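Local atomic coordinates of SusD homolog (Bacteroides ovatus, PDB entry 4F53), a protein that probably binds mucin O-glycans at the cell surface, as an outer-membrane lipoprotein of the SusD family with a TPR-like helical fold. Residues R262-N272 with S301-I309. Sequence-based numbering, arbitrary orientation.
Sequences RISADLTCYMN and SYVGLRRGI
Arg307 meets Asp266 side-on, its NE 2.7 Å from OD1 and its NH2 3.1 Å from OD2, one nitrogen to each oxygen of a salt bridge. OD1 lies in the guanidinium plane, whereas NE stands 56° out of the carboxylate plane, and the two planes are 57° apart. A bend at chi3 (-64°) turns the guanidinium back to the carboxylate after CG and CD have passed alongside Ser264 CB. A water donates to Asp266 OD1 and accepts from Arg307 N, while Met458 N reaches OD2 and Ala57 O takes NH1.

Gly304 sits at the junction of strand 261-263 and helix 265-273, its CA making a nearly straight CA-H...O contact of 3.5 Å to Ser264 O. Its N donates to Thr268 OG1 at 2.9 Å. Ser264 is the N-cap of this helix: its OG accepts from Leu267 N and also bonds to Gly60 O. Leu305 forms a single beta bridge with Ser264, its N donating to Ile263 O (2.8 Å) and its O accepting from Ala265 N. One helical turn beyond Thr268, Asn272 ND2 gives Tyr302 O a bond of 2.7 Å with the acceptor nearly in the amide plane.

Backbone groups at the junction and side chains of the helix's first two turns thus together hold the loop between helix 288-291 and strand 332-335, and the buried carboxylate, with its several donors, probably remains ionised.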
ATOM      1  N   ARG A 262     -11.926   2.128 -11.426  1.00 29.43           N
ATOM      2  CA  ARG A 262     -12.214   0.781 -11.928  1.00 29.04           C
ATOM      3  C   ARG A 262     -11.016  -0.100 -11.610  1.00 31.60           C
ATOM      4  O   ARG A 262      -9.963   0.418 -11.236  1.00 31.43           O
ATOM      5  CB  ARG A 262     -12.541   0.789 -13.446  1.00 29.15           C
ATOM      6  CG  ARG A 262     -13.962   1.309 -13.766  1.00 32.45           C
ATOM      7  CD  ARG A 262     -15.007   0.372 -13.187  1.00 32.77           C
ATOM      8  NE  ARG A 262     -16.387   0.796 -13.399  1.00 34.73           N
ATOM      9  CZ  ARG A 262     -17.115   1.468 -12.511  1.00 44.86           C
ATOM     10  NH1 ARG A 262     -16.569   1.888 -11.377  1.00 32.71           N
ATOM     11  NH2 ARG A 262     -18.385   1.752 -12.762  1.00 36.16           N
ATOM     12  N   ILE A 263     -11.167  -1.422 -11.725  1.00 30.24           N
ATOM     13  CA  ILE A 263     -10.039  -2.353 -11.514  1.00 29.52           C
ATOM     14  C   ILE A 263      -9.051  -2.135 -12.671  1.00 32.25           C
ATOM     15  O   ILE A 263      -9.482  -1.886 -13.806  1.00 31.45           O
ATOM     16  CB  ILE A 263     -10.557  -3.826 -11.438  1.00 32.52           C
ATOM     17  CG1 ILE A 263     -11.521  -4.028 -10.251  1.00 31.79           C
ATOM     18  CG2 ILE A 263      -9.411  -4.884 -11.419  1.00 33.49           C
ATOM     19  CD1 ILE A 263     -10.942  -3.764  -8.839  1.00 23.12           C
ATOM     20  N   SER A 264      -7.753  -2.216 -12.392  1.00 27.92           N
ATOM     21  CA  SER A 264      -6.705  -2.068 -13.405  1.00 27.76           C
ATOM     22  C   SER A 264      -6.668  -3.257 -14.347  1.00 31.85           C
ATOM     23  O   SER A 264      -7.021  -4.396 -13.981  1.00 31.32           O
ATOM     24  CB  SER A 264      -5.337  -1.926 -12.741  1.00 30.60           C
ATOM     25  OG  SER A 264      -4.938  -3.143 -12.139  1.00 31.24           O
ATOM     26  N   ALA A 265      -6.194  -2.994 -15.554  1.00 28.23           N
ATOM     27  CA  ALA A 265      -6.007  -4.007 -16.583  1.00 28.40           C
ATOM     28  C   ALA A 265      -4.909  -5.024 -16.128  1.00 32.54           C
ATOM     29  O   ALA A 265      -5.018  -6.212 -16.423  1.00 32.60           O
ATOM     30  CB  ALA A 265      -5.621  -3.336 -17.890  1.00 29.67           C
ATOM     31  N   ASP A 266      -3.892  -4.554 -15.362  1.00 28.83           N
ATOM     32  CA  ASP A 266      -2.807  -5.384 -14.835  1.00 29.70           C
ATOM     33  C   ASP A 266      -3.325  -6.502 -13.907  1.00 32.20           C
ATOM     34  O   ASP A 266      -2.935  -7.652 -14.058  1.00 33.90           O
ATOM     35  CB  ASP A 266      -1.775  -4.514 -14.067  1.00 31.66           C
ATOM     36  CG  ASP A 266      -1.384  -3.247 -14.805  1.00 38.27           C
ATOM     37  OD1 ASP A 266      -2.211  -2.309 -14.857  1.00 40.74           O
ATOM     38  OD2 ASP A 266      -0.291  -3.217 -15.372  1.00 41.54           O
ATOM     39  N   LEU A 267      -4.200  -6.156 -12.965  1.00 26.92           N
ATOM     40  CA  LEU A 267      -4.752  -7.086 -11.997  1.00 28.56           C
ATOM     41  C   LEU A 267      -5.591  -8.174 -12.684  1.00 34.85           C
ATOM     42  O   LEU A 267      -5.427  -9.338 -12.341  1.00 35.50           O
ATOM     43  CB  LEU A 267      -5.566  -6.310 -10.942  1.00 29.01           C
ATOM     44  CG  LEU A 267      -5.894  -6.975  -9.603  1.00 33.67           C
ATOM     45  CD1 LEU A 267      -4.649  -7.475  -8.865  1.00 32.42           C
ATOM     46  CD2 LEU A 267      -6.631  -6.021  -8.718  1.00 34.29           C
ATOM     47  N   THR A 268      -6.425  -7.829 -13.690  1.00 31.34           N
ATOM     48  CA  THR A 268      -7.188  -8.852 -14.395  1.00 30.95           C
ATOM     49  C   THR A 268      -6.259  -9.677 -15.332  1.00 36.18           C
ATOM     50  O   THR A 268      -6.519 -10.861 -15.519  1.00 35.93           O
ATOM     51  CB  THR A 268      -8.438  -8.283 -15.106  1.00 36.22           C
ATOM     52  OG1 THR A 268      -8.048  -7.312 -16.069  1.00 37.05           O
ATOM     53  CG2 THR A 268      -9.462  -7.674 -14.111  1.00 31.82           C
ATOM     54  N   CYS A 269      -5.163  -9.100 -15.857  1.00 34.38           N
ATOM     55  CA  CYS A 269      -4.216  -9.849 -16.698  1.00 35.81           C
ATOM     56  C   CYS A 269      -3.580 -11.023 -15.923  1.00 36.20           C
ATOM     57  O   CYS A 269      -3.568 -12.143 -16.423  1.00 35.35           O
ATOM     58  CB  CYS A 269      -3.147  -8.930 -17.272  1.00 37.67           C
ATOM     59  SG  CYS A 269      -3.699  -7.997 -18.713  1.00 44.21           S
ATOM     60  N   TYR A 270      -3.074 -10.760 -14.707  1.00 29.97           N
ATOM     61  CA  TYR A 270      -2.467 -11.794 -13.870  1.00 29.06           C
ATOM     62  C   TYR A 270      -3.495 -12.801 -13.379  1.00 30.51           C
ATOM     63  O   TYR A 270      -3.264 -13.995 -13.456  1.00 30.15           O
ATOM     64  CB  TYR A 270      -1.770 -11.174 -12.639  1.00 28.92           C
ATOM     65  CG  TYR A 270      -0.403 -10.590 -12.932  1.00 31.22           C
ATOM     66  CD1 TYR A 270       0.728 -11.398 -12.968  1.00 32.51           C
ATOM     67  CD2 TYR A 270      -0.232  -9.218 -13.117  1.00 31.78           C
ATOM     68  CE1 TYR A 270       1.991 -10.868 -13.222  1.00 31.03           C
ATOM     69  CE2 TYR A 270       1.031  -8.673 -13.362  1.00 31.95           C
ATOM     70  CZ  TYR A 270       2.138  -9.506 -13.420  1.00 33.23           C
ATOM     71  OH  TYR A 270       3.385  -9.004 -13.621  1.00 28.21           O
HETATM   72  N   MSE A 271      -4.643 -12.302 -12.888  1.00 26.12           N
HETATM   73  CA  MSE A 271      -5.654 -13.142 -12.254  1.00 25.17           C
HETATM   74  C   MSE A 271      -6.422 -13.976 -13.249  1.00 29.55           C
HETATM   75  O   MSE A 271      -6.748 -15.107 -12.909  1.00 29.56           O
HETATM   76  CB  MSE A 271      -6.539 -12.316 -11.336  1.00 25.38           C
HETATM   77  CG  MSE A 271      -5.729 -11.779 -10.159  1.00 28.96           C
HETATM   78 SE   MSE A 271      -6.784 -10.707  -8.973  0.75 33.56          SE
HETATM   79  CE  MSE A 271      -7.707 -12.110  -8.113  1.00 29.44           C
ATOM     80  N   ASN A 272      -6.594 -13.501 -14.492  1.00 28.09           N
ATOM     81  CA  ASN A 272      -7.195 -14.309 -15.573  1.00 29.07           C
ATOM     82  C   ASN A 272      -6.220 -15.405 -15.996  1.00 35.14           C
ATOM     83  O   ASN A 272      -6.628 -16.546 -16.093  1.00 35.64           O
ATOM     84  CB  ASN A 272      -7.601 -13.449 -16.793  1.00 26.41           C
ATOM     85  CG  ASN A 272      -8.883 -12.696 -16.560  1.00 37.46           C
ATOM     86  OD1 ASN A 272      -9.682 -13.045 -15.707  1.00 39.44           O
ATOM     87  ND2 ASN A 272      -9.141 -11.678 -17.331  1.00 29.58           N
ATOM     88  N   SER A 301     -16.533 -10.082 -19.292  1.00 41.67           N
ATOM     89  CA  SER A 301     -15.508 -10.902 -18.627  1.00 39.16           C
ATOM     90  C   SER A 301     -14.875 -10.138 -17.502  1.00 38.43           C
ATOM     91  O   SER A 301     -15.237  -8.986 -17.269  1.00 37.64           O
ATOM     92  CB  SER A 301     -14.435 -11.307 -19.638  1.00 42.75           C
ATOM     93  OG  SER A 301     -13.830 -10.156 -20.203  1.00 49.58           O
ATOM     94  N   TYR A 302     -13.902 -10.743 -16.829  1.00 34.55           N
ATOM     95  CA  TYR A 302     -13.094 -10.025 -15.832  1.00 33.29           C
ATOM     96  C   TYR A 302     -12.056  -9.247 -16.612  1.00 37.42           C
ATOM     97  O   TYR A 302     -11.161  -9.854 -17.214  1.00 38.00           O
ATOM     98  CB  TYR A 302     -12.453 -10.971 -14.822  1.00 31.88           C
ATOM     99  CG  TYR A 302     -13.455 -11.637 -13.916  1.00 31.93           C
ATOM    100  CD1 TYR A 302     -14.154 -10.903 -12.954  1.00 33.19           C
ATOM    101  CD2 TYR A 302     -13.671 -13.011 -13.973  1.00 32.27           C
ATOM    102  CE1 TYR A 302     -15.033 -11.524 -12.065  1.00 29.08           C
ATOM    103  CE2 TYR A 302     -14.528 -13.647 -13.067  1.00 31.90           C
ATOM    104  CZ  TYR A 302     -15.213 -12.893 -12.125  1.00 36.82           C
ATOM    105  OH  TYR A 302     -16.101 -13.488 -11.265  1.00 46.85           O
ATOM    106  N   VAL A 303     -12.254  -7.921 -16.731  1.00 31.01           N
ATOM    107  CA  VAL A 303     -11.362  -7.106 -17.537  1.00 29.34           C
ATOM    108  C   VAL A 303     -11.306  -5.683 -16.962  1.00 33.23           C
ATOM    109  O   VAL A 303     -12.323  -4.999 -16.834  1.00 33.11           O
ATOM    110  CB  VAL A 303     -11.720  -7.150 -19.051  1.00 33.79           C
ATOM    111  CG1 VAL A 303     -13.153  -6.661 -19.345  1.00 33.18           C
ATOM    112  CG2 VAL A 303     -10.669  -6.420 -19.893  1.00 33.46           C
ATOM    113  N   GLY A 304     -10.103  -5.277 -16.595  1.00 29.64           N
ATOM    114  CA  GLY A 304      -9.860  -3.973 -16.013  1.00 29.08           C
ATOM    115  C   GLY A 304      -9.647  -2.898 -17.046  1.00 35.48           C
ATOM    116  O   GLY A 304      -9.649  -3.159 -18.253  1.00 36.66           O
ATOM    117  N   LEU A 305      -9.468  -1.679 -16.570  1.00 31.38           N
ATOM    118  CA  LEU A 305      -9.211  -0.537 -17.430  1.00 31.68           C
ATOM    119  C   LEU A 305      -7.700  -0.197 -17.368  1.00 35.40           C
ATOM    120  O   LEU A 305      -7.048  -0.417 -16.347  1.00 31.44           O
ATOM    121  CB  LEU A 305     -10.093   0.628 -16.932  1.00 31.35           C
ATOM    122  CG  LEU A 305     -10.066   1.956 -17.668  1.00 34.93           C
ATOM    123  CD1 LEU A 305     -10.658   1.827 -19.065  1.00 35.15           C
ATOM    124  CD2 LEU A 305     -10.812   2.995 -16.874  1.00 33.66           C
ATOM    125  N   ARG A 306      -7.147   0.303 -18.474  1.00 34.04           N
ATOM    126  CA  ARG A 306      -5.753   0.691 -18.541  1.00 34.36           C
ATOM    127  C   ARG A 306      -5.489   1.862 -17.571  1.00 37.48           C
ATOM    128  O   ARG A 306      -6.283   2.816 -17.518  1.00 37.06           O
ATOM    129  CB  ARG A 306      -5.392   1.088 -19.990  1.00 34.24           C
ATOM    130  CG  ARG A 306      -3.913   1.401 -20.231  1.00 37.00           C
ATOM    131  CD  ARG A 306      -3.044   0.146 -20.243  1.00 37.71           C
ATOM    132  NE  ARG A 306      -1.628   0.493 -20.356  1.00 35.65           N
ATOM    133  CZ  ARG A 306      -0.978   0.610 -21.506  1.00 47.27           C
ATOM    134  NH1 ARG A 306      -1.601   0.376 -22.657  1.00 41.41           N
ATOM    135  NH2 ARG A 306       0.291   0.973 -21.518  1.00 35.29           N
ATOM    136  N   ARG A 307      -4.409   1.756 -16.775  1.00 32.87           N
ATOM    137  CA  ARG A 307      -4.010   2.835 -15.862  1.00 31.72           C
ATOM    138  C   ARG A 307      -3.273   3.904 -16.656  1.00 35.98           C
ATOM    139  O   ARG A 307      -2.589   3.571 -17.631  1.00 36.17           O
ATOM    140  CB  ARG A 307      -3.115   2.316 -14.727  1.00 27.09           C
ATOM    141  CG  ARG A 307      -3.762   1.319 -13.775  1.00 25.40           C
ATOM    142  CD  ARG A 307      -2.738   0.781 -12.775  1.00 33.66           C
ATOM    143  NE  ARG A 307      -1.705   0.018 -13.486  1.00 29.88           N
ATOM    144  CZ  ARG A 307      -0.445   0.398 -13.625  1.00 40.66           C
ATOM    145  NH1 ARG A 307       0.008   1.466 -12.977  1.00 28.91           N
ATOM    146  NH2 ARG A 307       0.385  -0.311 -14.373  1.00 27.47           N
ATOM    147  N   GLY A 308      -3.392   5.160 -16.230  1.00 31.48           N
ATOM    148  CA  GLY A 308      -2.693   6.257 -16.874  1.00 32.23           C
ATOM    149  C   GLY A 308      -3.304   6.787 -18.154  1.00 37.32           C
ATOM    150  O   GLY A 308      -2.592   7.387 -18.961  1.00 38.05           O
ATOM    151  N   ILE A 309      -4.613   6.593 -18.355  1.00 34.50           N
ATOM    152  CA  ILE A 309      -5.310   7.186 -19.513  1.00 35.64           C
ATOM    153  C   ILE A 309      -5.419   8.694 -19.216  1.00 40.21           C
ATOM    154  O   ILE A 309      -5.796   9.066 -18.106  1.00 39.17           O
ATOM    155  CB  ILE A 309      -6.689   6.527 -19.796  1.00 37.33           C
ATOM    156  CG1 ILE A 309      -6.541   5.031 -20.182  1.00 36.66           C
ATOM    157  CG2 ILE A 309      -7.468   7.327 -20.860  1.00 35.90           C
ATOM    158  CD1 ILE A 309      -7.872   4.216 -20.136  1.00 31.03           C
TER
HETATM  159  O   HOH W   1      -2.858  -0.820 -16.849  1.00 27.19           O